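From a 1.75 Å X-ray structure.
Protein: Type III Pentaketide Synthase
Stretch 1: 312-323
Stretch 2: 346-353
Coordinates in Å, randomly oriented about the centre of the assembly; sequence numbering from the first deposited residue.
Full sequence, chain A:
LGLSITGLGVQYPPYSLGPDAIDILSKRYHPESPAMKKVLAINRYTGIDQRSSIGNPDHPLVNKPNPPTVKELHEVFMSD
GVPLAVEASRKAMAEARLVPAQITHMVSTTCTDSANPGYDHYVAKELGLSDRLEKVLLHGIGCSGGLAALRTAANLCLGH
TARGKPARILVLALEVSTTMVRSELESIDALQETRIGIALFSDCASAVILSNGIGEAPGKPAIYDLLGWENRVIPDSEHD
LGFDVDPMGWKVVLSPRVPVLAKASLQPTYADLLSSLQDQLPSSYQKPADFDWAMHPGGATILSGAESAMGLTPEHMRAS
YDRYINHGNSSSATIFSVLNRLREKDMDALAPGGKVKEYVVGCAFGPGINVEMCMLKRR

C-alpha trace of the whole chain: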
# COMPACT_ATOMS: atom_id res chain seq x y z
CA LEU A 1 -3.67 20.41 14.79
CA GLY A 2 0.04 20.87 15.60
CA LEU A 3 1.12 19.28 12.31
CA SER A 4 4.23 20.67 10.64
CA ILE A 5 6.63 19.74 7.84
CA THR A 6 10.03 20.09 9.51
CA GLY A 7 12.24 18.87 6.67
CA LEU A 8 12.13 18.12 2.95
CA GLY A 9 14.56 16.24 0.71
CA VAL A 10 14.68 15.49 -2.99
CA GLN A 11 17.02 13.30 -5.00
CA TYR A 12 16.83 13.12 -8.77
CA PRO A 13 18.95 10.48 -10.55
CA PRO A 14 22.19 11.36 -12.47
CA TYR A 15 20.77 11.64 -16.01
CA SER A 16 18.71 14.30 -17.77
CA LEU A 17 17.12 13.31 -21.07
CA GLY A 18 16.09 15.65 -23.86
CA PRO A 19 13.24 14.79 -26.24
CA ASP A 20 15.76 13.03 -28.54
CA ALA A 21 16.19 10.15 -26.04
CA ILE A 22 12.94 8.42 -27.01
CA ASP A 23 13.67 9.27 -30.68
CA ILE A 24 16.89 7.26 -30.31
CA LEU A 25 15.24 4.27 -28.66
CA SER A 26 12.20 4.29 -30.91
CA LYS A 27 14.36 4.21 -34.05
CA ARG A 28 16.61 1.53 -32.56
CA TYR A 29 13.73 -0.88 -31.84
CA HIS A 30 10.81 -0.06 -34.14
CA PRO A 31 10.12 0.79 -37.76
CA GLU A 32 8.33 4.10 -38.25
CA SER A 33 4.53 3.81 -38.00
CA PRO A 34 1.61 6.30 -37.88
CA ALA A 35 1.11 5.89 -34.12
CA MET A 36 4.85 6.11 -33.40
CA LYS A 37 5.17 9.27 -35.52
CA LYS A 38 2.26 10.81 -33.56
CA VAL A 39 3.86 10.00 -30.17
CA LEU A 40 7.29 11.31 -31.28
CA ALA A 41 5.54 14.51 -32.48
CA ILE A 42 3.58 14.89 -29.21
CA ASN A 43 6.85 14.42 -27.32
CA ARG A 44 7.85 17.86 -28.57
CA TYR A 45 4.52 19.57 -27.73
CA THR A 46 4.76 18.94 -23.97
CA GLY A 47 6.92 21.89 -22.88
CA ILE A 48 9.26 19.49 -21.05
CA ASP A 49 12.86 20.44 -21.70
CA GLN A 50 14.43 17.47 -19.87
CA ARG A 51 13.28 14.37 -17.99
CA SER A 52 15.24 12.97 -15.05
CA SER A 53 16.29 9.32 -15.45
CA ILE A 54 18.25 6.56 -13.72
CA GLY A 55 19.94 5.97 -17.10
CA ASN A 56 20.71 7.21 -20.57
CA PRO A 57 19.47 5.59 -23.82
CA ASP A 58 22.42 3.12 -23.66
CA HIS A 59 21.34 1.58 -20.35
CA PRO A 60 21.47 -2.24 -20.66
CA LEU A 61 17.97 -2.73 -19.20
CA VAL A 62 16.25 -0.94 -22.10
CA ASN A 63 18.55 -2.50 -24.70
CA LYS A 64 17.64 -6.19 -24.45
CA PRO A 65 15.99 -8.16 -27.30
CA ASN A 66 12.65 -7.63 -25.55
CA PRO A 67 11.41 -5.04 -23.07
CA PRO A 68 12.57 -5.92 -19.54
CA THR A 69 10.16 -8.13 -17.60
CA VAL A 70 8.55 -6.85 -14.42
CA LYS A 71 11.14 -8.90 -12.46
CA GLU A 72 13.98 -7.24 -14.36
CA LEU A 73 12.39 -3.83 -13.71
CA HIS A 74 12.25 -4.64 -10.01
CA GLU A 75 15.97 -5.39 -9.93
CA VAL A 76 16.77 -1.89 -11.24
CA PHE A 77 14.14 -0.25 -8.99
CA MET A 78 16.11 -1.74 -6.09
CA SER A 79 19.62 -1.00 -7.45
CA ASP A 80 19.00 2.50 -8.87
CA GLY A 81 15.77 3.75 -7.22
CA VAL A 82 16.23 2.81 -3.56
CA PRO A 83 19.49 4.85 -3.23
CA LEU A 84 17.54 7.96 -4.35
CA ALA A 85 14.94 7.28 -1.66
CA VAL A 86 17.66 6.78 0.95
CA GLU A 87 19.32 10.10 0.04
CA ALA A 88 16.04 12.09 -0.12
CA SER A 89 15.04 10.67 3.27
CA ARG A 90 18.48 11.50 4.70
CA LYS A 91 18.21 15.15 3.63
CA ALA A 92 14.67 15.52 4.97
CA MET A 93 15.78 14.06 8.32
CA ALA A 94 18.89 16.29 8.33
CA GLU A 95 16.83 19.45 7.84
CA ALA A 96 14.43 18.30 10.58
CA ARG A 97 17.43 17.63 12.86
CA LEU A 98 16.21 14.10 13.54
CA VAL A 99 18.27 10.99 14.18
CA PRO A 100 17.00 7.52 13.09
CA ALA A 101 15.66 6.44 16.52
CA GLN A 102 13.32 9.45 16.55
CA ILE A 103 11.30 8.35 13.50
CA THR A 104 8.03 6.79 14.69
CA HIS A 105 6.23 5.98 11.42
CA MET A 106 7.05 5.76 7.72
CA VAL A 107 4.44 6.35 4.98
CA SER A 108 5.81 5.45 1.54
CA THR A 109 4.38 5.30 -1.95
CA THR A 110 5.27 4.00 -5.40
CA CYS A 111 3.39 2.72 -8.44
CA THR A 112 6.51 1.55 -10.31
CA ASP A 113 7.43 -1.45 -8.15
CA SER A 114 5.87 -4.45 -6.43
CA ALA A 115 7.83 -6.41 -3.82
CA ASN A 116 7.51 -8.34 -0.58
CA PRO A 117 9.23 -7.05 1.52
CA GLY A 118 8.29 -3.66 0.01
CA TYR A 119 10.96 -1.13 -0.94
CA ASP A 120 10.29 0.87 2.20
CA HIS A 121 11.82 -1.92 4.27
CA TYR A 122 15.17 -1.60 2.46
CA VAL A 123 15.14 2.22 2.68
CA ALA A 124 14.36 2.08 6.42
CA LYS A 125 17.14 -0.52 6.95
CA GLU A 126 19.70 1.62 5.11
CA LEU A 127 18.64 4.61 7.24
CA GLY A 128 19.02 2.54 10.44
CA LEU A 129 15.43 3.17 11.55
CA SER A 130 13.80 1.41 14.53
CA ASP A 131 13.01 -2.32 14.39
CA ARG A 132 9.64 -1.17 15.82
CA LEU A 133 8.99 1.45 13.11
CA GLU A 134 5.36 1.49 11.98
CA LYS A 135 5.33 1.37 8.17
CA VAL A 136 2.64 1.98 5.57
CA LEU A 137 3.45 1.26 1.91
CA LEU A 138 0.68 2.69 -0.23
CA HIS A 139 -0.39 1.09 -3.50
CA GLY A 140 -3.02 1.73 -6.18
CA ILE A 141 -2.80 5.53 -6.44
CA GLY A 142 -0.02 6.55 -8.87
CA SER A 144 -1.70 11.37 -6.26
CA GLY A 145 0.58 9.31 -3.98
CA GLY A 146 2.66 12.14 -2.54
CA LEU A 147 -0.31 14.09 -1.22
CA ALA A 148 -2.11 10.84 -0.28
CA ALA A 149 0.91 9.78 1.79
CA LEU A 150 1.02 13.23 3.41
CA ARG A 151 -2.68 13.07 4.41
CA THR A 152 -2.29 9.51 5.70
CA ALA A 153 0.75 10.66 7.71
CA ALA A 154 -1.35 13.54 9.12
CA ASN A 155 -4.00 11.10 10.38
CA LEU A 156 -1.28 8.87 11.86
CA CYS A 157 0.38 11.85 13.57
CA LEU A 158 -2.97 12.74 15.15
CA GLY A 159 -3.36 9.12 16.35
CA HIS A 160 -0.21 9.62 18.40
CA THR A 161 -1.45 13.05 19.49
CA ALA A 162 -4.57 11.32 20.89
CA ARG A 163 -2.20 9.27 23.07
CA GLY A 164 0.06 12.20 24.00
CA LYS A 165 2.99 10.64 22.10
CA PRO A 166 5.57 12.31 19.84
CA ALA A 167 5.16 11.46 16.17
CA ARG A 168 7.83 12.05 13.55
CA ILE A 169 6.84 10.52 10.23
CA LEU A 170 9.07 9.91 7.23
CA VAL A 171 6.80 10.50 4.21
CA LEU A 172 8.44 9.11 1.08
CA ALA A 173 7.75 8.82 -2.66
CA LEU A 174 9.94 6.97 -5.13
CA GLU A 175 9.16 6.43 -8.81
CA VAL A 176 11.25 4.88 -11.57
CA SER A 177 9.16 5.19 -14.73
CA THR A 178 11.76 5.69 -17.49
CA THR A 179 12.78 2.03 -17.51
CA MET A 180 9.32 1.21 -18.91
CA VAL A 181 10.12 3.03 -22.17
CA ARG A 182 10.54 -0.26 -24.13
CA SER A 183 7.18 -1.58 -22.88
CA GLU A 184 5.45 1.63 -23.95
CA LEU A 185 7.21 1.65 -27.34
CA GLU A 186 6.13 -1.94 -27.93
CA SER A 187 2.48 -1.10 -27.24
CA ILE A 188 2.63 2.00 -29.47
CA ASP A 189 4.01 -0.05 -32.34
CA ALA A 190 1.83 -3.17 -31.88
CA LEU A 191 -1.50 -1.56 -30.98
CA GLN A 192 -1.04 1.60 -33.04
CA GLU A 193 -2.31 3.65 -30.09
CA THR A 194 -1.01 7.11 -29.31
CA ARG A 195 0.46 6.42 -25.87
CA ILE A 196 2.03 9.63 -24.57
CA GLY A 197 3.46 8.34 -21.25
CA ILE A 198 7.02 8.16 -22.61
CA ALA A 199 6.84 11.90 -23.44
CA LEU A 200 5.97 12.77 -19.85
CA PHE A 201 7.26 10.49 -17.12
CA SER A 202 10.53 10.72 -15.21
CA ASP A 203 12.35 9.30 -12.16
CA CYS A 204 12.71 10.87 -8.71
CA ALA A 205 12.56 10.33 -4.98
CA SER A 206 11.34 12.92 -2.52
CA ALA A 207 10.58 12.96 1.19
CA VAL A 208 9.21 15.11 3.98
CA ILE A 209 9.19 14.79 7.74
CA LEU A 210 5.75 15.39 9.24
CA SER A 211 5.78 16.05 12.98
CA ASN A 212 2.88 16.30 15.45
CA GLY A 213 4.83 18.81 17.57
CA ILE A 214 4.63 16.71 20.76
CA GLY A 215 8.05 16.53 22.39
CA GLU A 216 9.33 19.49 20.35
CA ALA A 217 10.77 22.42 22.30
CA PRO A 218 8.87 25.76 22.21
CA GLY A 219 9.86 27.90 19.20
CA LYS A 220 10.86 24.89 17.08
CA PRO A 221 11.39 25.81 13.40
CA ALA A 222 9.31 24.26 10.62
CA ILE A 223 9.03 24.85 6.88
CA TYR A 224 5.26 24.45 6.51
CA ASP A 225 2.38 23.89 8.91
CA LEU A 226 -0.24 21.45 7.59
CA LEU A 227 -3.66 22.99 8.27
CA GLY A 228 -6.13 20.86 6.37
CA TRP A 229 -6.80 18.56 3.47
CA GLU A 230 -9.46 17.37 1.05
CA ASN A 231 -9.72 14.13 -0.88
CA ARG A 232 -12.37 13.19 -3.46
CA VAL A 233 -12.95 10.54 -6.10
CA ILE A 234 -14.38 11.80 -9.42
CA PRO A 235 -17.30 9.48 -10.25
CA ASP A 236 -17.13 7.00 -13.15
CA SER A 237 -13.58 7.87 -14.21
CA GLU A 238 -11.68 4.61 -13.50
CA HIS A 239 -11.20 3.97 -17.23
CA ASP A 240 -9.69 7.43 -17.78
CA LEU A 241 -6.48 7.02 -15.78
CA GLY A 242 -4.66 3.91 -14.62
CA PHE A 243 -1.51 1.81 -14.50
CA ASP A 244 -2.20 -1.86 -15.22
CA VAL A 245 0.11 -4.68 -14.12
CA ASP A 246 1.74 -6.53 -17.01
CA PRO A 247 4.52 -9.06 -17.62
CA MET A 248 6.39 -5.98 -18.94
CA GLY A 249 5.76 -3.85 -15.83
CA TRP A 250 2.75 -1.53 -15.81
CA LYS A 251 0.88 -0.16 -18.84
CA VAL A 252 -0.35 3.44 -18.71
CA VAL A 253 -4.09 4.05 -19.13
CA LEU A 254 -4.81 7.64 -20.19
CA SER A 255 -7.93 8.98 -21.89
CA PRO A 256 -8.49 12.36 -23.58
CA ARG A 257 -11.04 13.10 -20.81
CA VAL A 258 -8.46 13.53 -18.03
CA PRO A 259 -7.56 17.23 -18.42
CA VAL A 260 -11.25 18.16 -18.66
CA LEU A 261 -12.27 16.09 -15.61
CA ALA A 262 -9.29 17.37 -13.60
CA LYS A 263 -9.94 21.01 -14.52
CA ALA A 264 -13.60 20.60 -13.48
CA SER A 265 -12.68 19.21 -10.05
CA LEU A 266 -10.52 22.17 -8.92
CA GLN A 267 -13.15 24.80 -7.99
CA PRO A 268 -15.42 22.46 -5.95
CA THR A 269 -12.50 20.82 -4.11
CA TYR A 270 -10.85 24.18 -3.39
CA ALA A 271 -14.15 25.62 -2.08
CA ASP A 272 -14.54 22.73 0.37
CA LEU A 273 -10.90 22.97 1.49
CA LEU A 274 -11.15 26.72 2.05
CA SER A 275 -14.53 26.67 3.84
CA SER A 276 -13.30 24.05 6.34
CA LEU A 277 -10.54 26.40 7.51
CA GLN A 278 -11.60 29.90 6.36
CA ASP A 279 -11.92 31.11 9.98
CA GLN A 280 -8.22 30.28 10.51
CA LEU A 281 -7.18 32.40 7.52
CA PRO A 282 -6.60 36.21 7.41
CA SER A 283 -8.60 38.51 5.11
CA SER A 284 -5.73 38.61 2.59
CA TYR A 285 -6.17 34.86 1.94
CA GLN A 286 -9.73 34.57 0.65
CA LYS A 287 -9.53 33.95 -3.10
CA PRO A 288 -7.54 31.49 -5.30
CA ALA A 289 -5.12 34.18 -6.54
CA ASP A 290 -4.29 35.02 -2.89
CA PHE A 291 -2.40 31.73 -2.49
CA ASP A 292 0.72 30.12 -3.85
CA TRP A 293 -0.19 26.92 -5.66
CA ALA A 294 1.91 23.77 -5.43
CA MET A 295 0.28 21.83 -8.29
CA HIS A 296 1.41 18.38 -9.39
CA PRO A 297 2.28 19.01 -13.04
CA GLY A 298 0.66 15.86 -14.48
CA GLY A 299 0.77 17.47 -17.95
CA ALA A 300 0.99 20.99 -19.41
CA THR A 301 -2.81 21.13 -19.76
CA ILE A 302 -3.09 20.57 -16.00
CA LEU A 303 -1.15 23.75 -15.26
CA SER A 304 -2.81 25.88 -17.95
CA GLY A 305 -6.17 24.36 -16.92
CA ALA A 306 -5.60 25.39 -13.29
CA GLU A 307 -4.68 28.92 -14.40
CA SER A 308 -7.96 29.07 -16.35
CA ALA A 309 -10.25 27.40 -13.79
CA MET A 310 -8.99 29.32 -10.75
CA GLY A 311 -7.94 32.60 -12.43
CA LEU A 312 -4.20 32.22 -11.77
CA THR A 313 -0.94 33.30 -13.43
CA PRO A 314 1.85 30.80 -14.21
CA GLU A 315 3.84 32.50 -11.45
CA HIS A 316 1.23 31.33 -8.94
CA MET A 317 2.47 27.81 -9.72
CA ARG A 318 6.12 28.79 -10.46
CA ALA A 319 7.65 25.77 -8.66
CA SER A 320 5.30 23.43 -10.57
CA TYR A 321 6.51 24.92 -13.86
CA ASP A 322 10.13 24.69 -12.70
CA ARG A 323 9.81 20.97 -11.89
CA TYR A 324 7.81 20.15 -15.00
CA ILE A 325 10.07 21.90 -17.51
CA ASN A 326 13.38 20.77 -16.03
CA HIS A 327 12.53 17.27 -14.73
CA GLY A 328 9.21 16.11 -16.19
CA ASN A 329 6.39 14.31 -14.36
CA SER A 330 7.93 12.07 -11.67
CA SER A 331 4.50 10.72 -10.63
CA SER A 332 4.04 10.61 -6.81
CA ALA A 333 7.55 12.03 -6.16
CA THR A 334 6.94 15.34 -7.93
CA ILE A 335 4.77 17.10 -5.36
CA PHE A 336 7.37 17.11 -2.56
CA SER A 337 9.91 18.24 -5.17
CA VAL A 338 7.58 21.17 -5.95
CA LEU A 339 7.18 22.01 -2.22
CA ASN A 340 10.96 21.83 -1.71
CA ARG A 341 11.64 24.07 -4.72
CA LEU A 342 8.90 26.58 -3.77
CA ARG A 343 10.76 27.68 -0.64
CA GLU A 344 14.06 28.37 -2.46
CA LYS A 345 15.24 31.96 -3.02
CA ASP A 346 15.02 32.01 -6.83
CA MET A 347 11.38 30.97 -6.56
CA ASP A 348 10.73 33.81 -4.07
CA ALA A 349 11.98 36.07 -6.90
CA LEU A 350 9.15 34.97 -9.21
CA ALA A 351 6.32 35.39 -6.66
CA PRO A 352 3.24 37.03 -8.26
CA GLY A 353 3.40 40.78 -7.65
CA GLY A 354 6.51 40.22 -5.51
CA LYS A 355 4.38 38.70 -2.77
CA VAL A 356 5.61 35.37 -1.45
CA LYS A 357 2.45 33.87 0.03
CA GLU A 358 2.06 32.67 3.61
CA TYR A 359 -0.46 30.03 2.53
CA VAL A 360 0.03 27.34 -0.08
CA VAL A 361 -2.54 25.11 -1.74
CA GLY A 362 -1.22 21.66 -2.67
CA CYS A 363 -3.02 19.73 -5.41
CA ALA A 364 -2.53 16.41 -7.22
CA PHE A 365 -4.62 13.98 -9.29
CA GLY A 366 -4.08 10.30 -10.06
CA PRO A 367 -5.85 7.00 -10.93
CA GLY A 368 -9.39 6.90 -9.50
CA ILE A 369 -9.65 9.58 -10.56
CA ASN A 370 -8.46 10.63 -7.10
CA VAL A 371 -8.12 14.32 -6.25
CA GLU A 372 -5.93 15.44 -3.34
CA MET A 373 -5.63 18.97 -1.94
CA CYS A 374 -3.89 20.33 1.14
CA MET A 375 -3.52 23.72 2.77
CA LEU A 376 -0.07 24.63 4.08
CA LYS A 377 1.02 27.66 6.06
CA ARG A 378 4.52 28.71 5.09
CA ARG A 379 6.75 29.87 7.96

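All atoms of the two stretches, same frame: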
# COMPACT_ATOMS: atom_id res chain seq x y z
N LEU A 312 -5.57 32.10 -12.27
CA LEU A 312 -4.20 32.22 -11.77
C LEU A 312 -3.21 32.58 -12.89
O LEU A 312 -3.51 32.39 -14.06
CB LEU A 312 -3.76 30.91 -11.09
CG LEU A 312 -4.67 30.35 -9.99
CD1 LEU A 312 -4.25 28.94 -9.56
CD2 LEU A 312 -4.69 31.29 -8.78
N THR A 313 -2.05 33.11 -12.51
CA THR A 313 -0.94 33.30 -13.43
C THR A 313 -0.01 32.10 -13.32
O THR A 313 -0.07 31.36 -12.33
CB THR A 313 -0.12 34.58 -13.13
OG1 THR A 313 0.58 34.44 -11.88
CG2 THR A 313 -1.02 35.82 -13.08
N PRO A 314 0.88 31.89 -14.32
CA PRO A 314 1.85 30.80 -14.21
C PRO A 314 2.75 30.96 -12.99
O PRO A 314 3.22 29.97 -12.43
CB PRO A 314 2.69 30.94 -15.48
CG PRO A 314 1.85 31.70 -16.43
CD PRO A 314 1.02 32.62 -15.60
N GLU A 315 2.99 32.21 -12.59
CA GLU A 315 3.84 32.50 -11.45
C GLU A 315 3.24 32.02 -10.13
O GLU A 315 3.98 31.76 -9.18
CB GLU A 315 4.15 34.00 -11.39
CG GLU A 315 5.19 34.45 -12.43
CD GLU A 315 4.60 34.61 -13.83
OE1 GLU A 315 3.37 34.74 -13.97
OE2 GLU A 315 5.39 34.62 -14.80
N HIS A 316 1.92 31.90 -10.09
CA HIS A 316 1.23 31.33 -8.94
C HIS A 316 1.66 29.88 -8.71
O HIS A 316 1.70 29.43 -7.57
CB HIS A 316 -0.28 31.38 -9.11
CG HIS A 316 -0.88 32.71 -8.78
ND1 HIS A 316 -0.82 33.79 -9.64
CD2 HIS A 316 -1.55 33.14 -7.69
CE1 HIS A 316 -1.43 34.82 -9.09
NE2 HIS A 316 -1.88 34.46 -7.90
N MET A 317 1.97 29.18 -9.79
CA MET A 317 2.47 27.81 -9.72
C MET A 317 3.91 27.70 -10.24
O MET A 317 4.26 26.71 -10.89
CB MET A 317 1.57 26.87 -10.54
CG MET A 317 0.16 26.71 -10.02
SD MET A 317 -0.90 25.80 -11.18
CE MET A 317 -0.38 26.49 -12.69
N ARG A 318 4.74 28.69 -9.93
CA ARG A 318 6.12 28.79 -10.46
C ARG A 318 7.01 27.56 -10.20
O ARG A 318 7.80 27.16 -11.06
CB ARG A 318 6.80 30.06 -9.94
CG ARG A 318 6.92 30.13 -8.42
CD ARG A 318 7.20 31.55 -7.97
NE ARG A 318 7.12 31.71 -6.52
CZ ARG A 318 5.98 31.83 -5.84
NH1 ARG A 318 4.80 31.80 -6.46
NH2 ARG A 318 6.02 31.98 -4.52
N ALA A 319 6.89 26.98 -9.01
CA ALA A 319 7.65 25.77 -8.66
C ALA A 319 7.17 24.53 -9.44
O ALA A 319 7.96 23.63 -9.73
CB ALA A 319 7.61 25.54 -7.16
N SER A 320 5.88 24.51 -9.77
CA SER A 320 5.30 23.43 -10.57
C SER A 320 5.85 23.49 -11.99
O SER A 320 6.26 22.48 -12.54
CB SER A 320 3.78 23.54 -10.59
OG SER A 320 3.24 23.39 -9.29
N TYR A 321 5.86 24.69 -12.57
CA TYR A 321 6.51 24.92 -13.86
C TYR A 321 7.99 24.55 -13.86
O TYR A 321 8.47 23.92 -14.81
CB TYR A 321 6.31 26.36 -14.32
CG TYR A 321 5.02 26.54 -15.08
CD1 TYR A 321 3.90 27.12 -14.48
CD2 TYR A 321 4.90 26.12 -16.41
CE1 TYR A 321 2.71 27.27 -15.18
CE2 TYR A 321 3.72 26.27 -17.12
CZ TYR A 321 2.62 26.85 -16.49
OH TYR A 321 1.44 27.00 -17.19
N ASP A 322 8.70 24.95 -12.82
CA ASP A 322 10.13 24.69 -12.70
C ASP A 322 10.43 23.19 -12.72
O ASP A 322 11.33 22.74 -13.44
CB ASP A 322 10.68 25.31 -11.42
CG ASP A 322 12.17 25.10 -11.27
OD1 ASP A 322 12.94 25.95 -11.78
OD2 ASP A 322 12.58 24.10 -10.65
N ARG A 323 9.68 22.44 -11.93
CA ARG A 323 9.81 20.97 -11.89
C ARG A 323 9.46 20.33 -13.23
O ARG A 323 10.21 19.51 -13.76
CB ARG A 323 8.92 20.40 -10.78
CG ARG A 323 9.67 20.03 -9.52
CD ARG A 323 10.31 21.24 -8.85
NE ARG A 323 11.47 20.79 -8.09
CZ ARG A 323 12.73 20.90 -8.49
NH1 ARG A 323 13.03 21.49 -9.64
NH2 ARG A 323 13.69 20.44 -7.71
N ASP A 346 15.30 31.60 -5.45
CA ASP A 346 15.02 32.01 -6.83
C ASP A 346 13.55 31.84 -7.20
O ASP A 346 13.06 32.46 -8.15
CB ASP A 346 15.98 31.37 -7.84
CG ASP A 346 16.02 29.87 -7.75
OD1 ASP A 346 15.14 29.29 -7.07
OD2 ASP A 346 16.92 29.26 -8.36
N MET A 347 12.83 31.03 -6.43
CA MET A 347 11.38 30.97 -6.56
C MET A 347 10.71 32.18 -5.89
O MET A 347 9.77 32.75 -6.45
CB MET A 347 10.81 29.62 -6.07
CG MET A 347 11.09 28.43 -7.02
SD MET A 347 10.43 28.55 -8.71
CE MET A 347 11.91 28.96 -9.64
N ASP A 348 11.21 32.59 -4.72
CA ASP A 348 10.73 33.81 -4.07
C ASP A 348 10.75 34.99 -5.05
O ASP A 348 9.85 35.83 -5.04
CB ASP A 348 11.56 34.16 -2.83
CG ASP A 348 11.39 33.15 -1.69
OD1 ASP A 348 10.48 32.30 -1.75
OD2 ASP A 348 12.19 33.21 -0.73
N ALA A 349 11.77 35.00 -5.92
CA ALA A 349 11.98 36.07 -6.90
C ALA A 349 10.92 36.12 -8.01
O ALA A 349 10.78 37.14 -8.69
CB ALA A 349 13.38 35.96 -7.51
N LEU A 350 10.19 35.03 -8.18
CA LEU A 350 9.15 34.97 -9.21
C LEU A 350 7.73 35.04 -8.63
O LEU A 350 6.76 34.85 -9.36
CB LEU A 350 9.33 33.72 -10.07
CG LEU A 350 10.58 33.67 -10.96
CD1 LEU A 350 10.86 32.25 -11.43
CD2 LEU A 350 10.46 34.62 -12.15
N ALA A 351 7.62 35.33 -7.34
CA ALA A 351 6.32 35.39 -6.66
C ALA A 351 5.42 36.45 -7.30
O ALA A 351 5.86 37.58 -7.49
CB ALA A 351 6.50 35.66 -5.19
N PRO A 352 4.16 36.08 -7.62
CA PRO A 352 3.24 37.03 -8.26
C PRO A 352 3.18 38.35 -7.51
O PRO A 352 2.99 38.36 -6.29
CB PRO A 352 1.89 36.31 -8.18
CG PRO A 352 2.22 34.89 -8.17
CD PRO A 352 3.52 34.78 -7.40
N GLY A 353 3.39 39.45 -8.24
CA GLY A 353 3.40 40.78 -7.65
C GLY A 353 4.40 40.97 -6.53
O GLY A 353 4.22 41.83 -5.67
O HOH W 1 8.62 31.27 -3.44

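The two stretches meet where one helix begins and another gives out. In the first, a short 3-10 segment, Pro-314 to His-316, leads through Met-317, at the N-cap position, into a helix that starts at Arg-318. In the second, the tail of an earlier helix passes through a type I beta turn from Asp-348 to Ala-351 and on to Pro-352. The backbones come nearest at Glu-315 and Pro-352, whose CA atoms lie 5.6 Å apart; in the helix, Ala-319 and Met-347 are register partners, with Ala-319 CA 6.7 Å from Met-347 CA. Together the stretches bury 429 Å², and most of that belongs to Arg-318, Met-347 and Pro-352.

Arg-318 organises the contact. Its CA-to-CB bond points toward the second stretch, and the long side chain runs beside the turn, offering donors to backbone carbonyls. NE lies 2.8 Å from Met-347 O, a hydrogen bond that is weak because the N-H...O angle is only 128°. The same carbonyl accepts the backbone bond from Leu-350 N, at 2.9 Å to Met-347 O, so the arginine is tied to an oxygen that also accepts a backbone bond as the chain enters the turn; the bond that belongs to the turn itself runs from Ala-351 N to Asp-348 O, at 3.2 Å. NH1 reaches back to its own stretch and donates to Glu-315 O at 2.8 Å with better geometry, bracing the side chain against the 3-10 segment. Water 1 adds a bridge: it accepts from Arg-318 NH2 at 2.9 Å and donates to Asp-348 OD1 at 2.7 Å, joining cation and carboxylate indirectly. Arginine suits this buried site because its several N-H groups can satisfy different acceptors at once, while its flat guanidinium and methylene groups still pack closely. Ala-351 CA sits over one face of the guanidinium, 3.7 Å from Arg-318 CZ, and Arg-318 CD lies 3.7 Å from Leu-350 CB.

Met-347 fills the space beside the start of the helix. Its flexible, unbranched side chain brings SD to 3.9 Å from Arg-318 CG and to 4.4 Å from Ala-319 CB. The helix backbone comes close as well, with Ala-319 N 3.9 Å from Met-347 SD; the methyl of Ala-319 points sideways and adds a small apolar contact. Further along, Met-347 CE approaches Asp-322 OD1 at 3.8 Å, a van der Waals contact; Asp-322 OD2 is engaged in a salt bridge with Arg-323 NH1 at 2.8 Å.

Pro-352 packs against the 3-10 segment. Its CG lies over one face of the His-316 ring, 3.7 Å from the ring centroid and 18° off the normal, a CH-pi contact in which the slightly positive C-H groups of proline meet the pi cloud. The imidazole is held by its own stretch, since Thr-313 OG1 and His-316 ND1 share a hydrogen bond of 2.7 Å. The compact proline ring also places CD 3.5 Å from Glu-315 O and 3.4 Å from Arg-318 NH1, against the very pair joined by the arginine's stronger bond. Nearby, Glu-315 CB rests 3.4 Å from Leu-350 O.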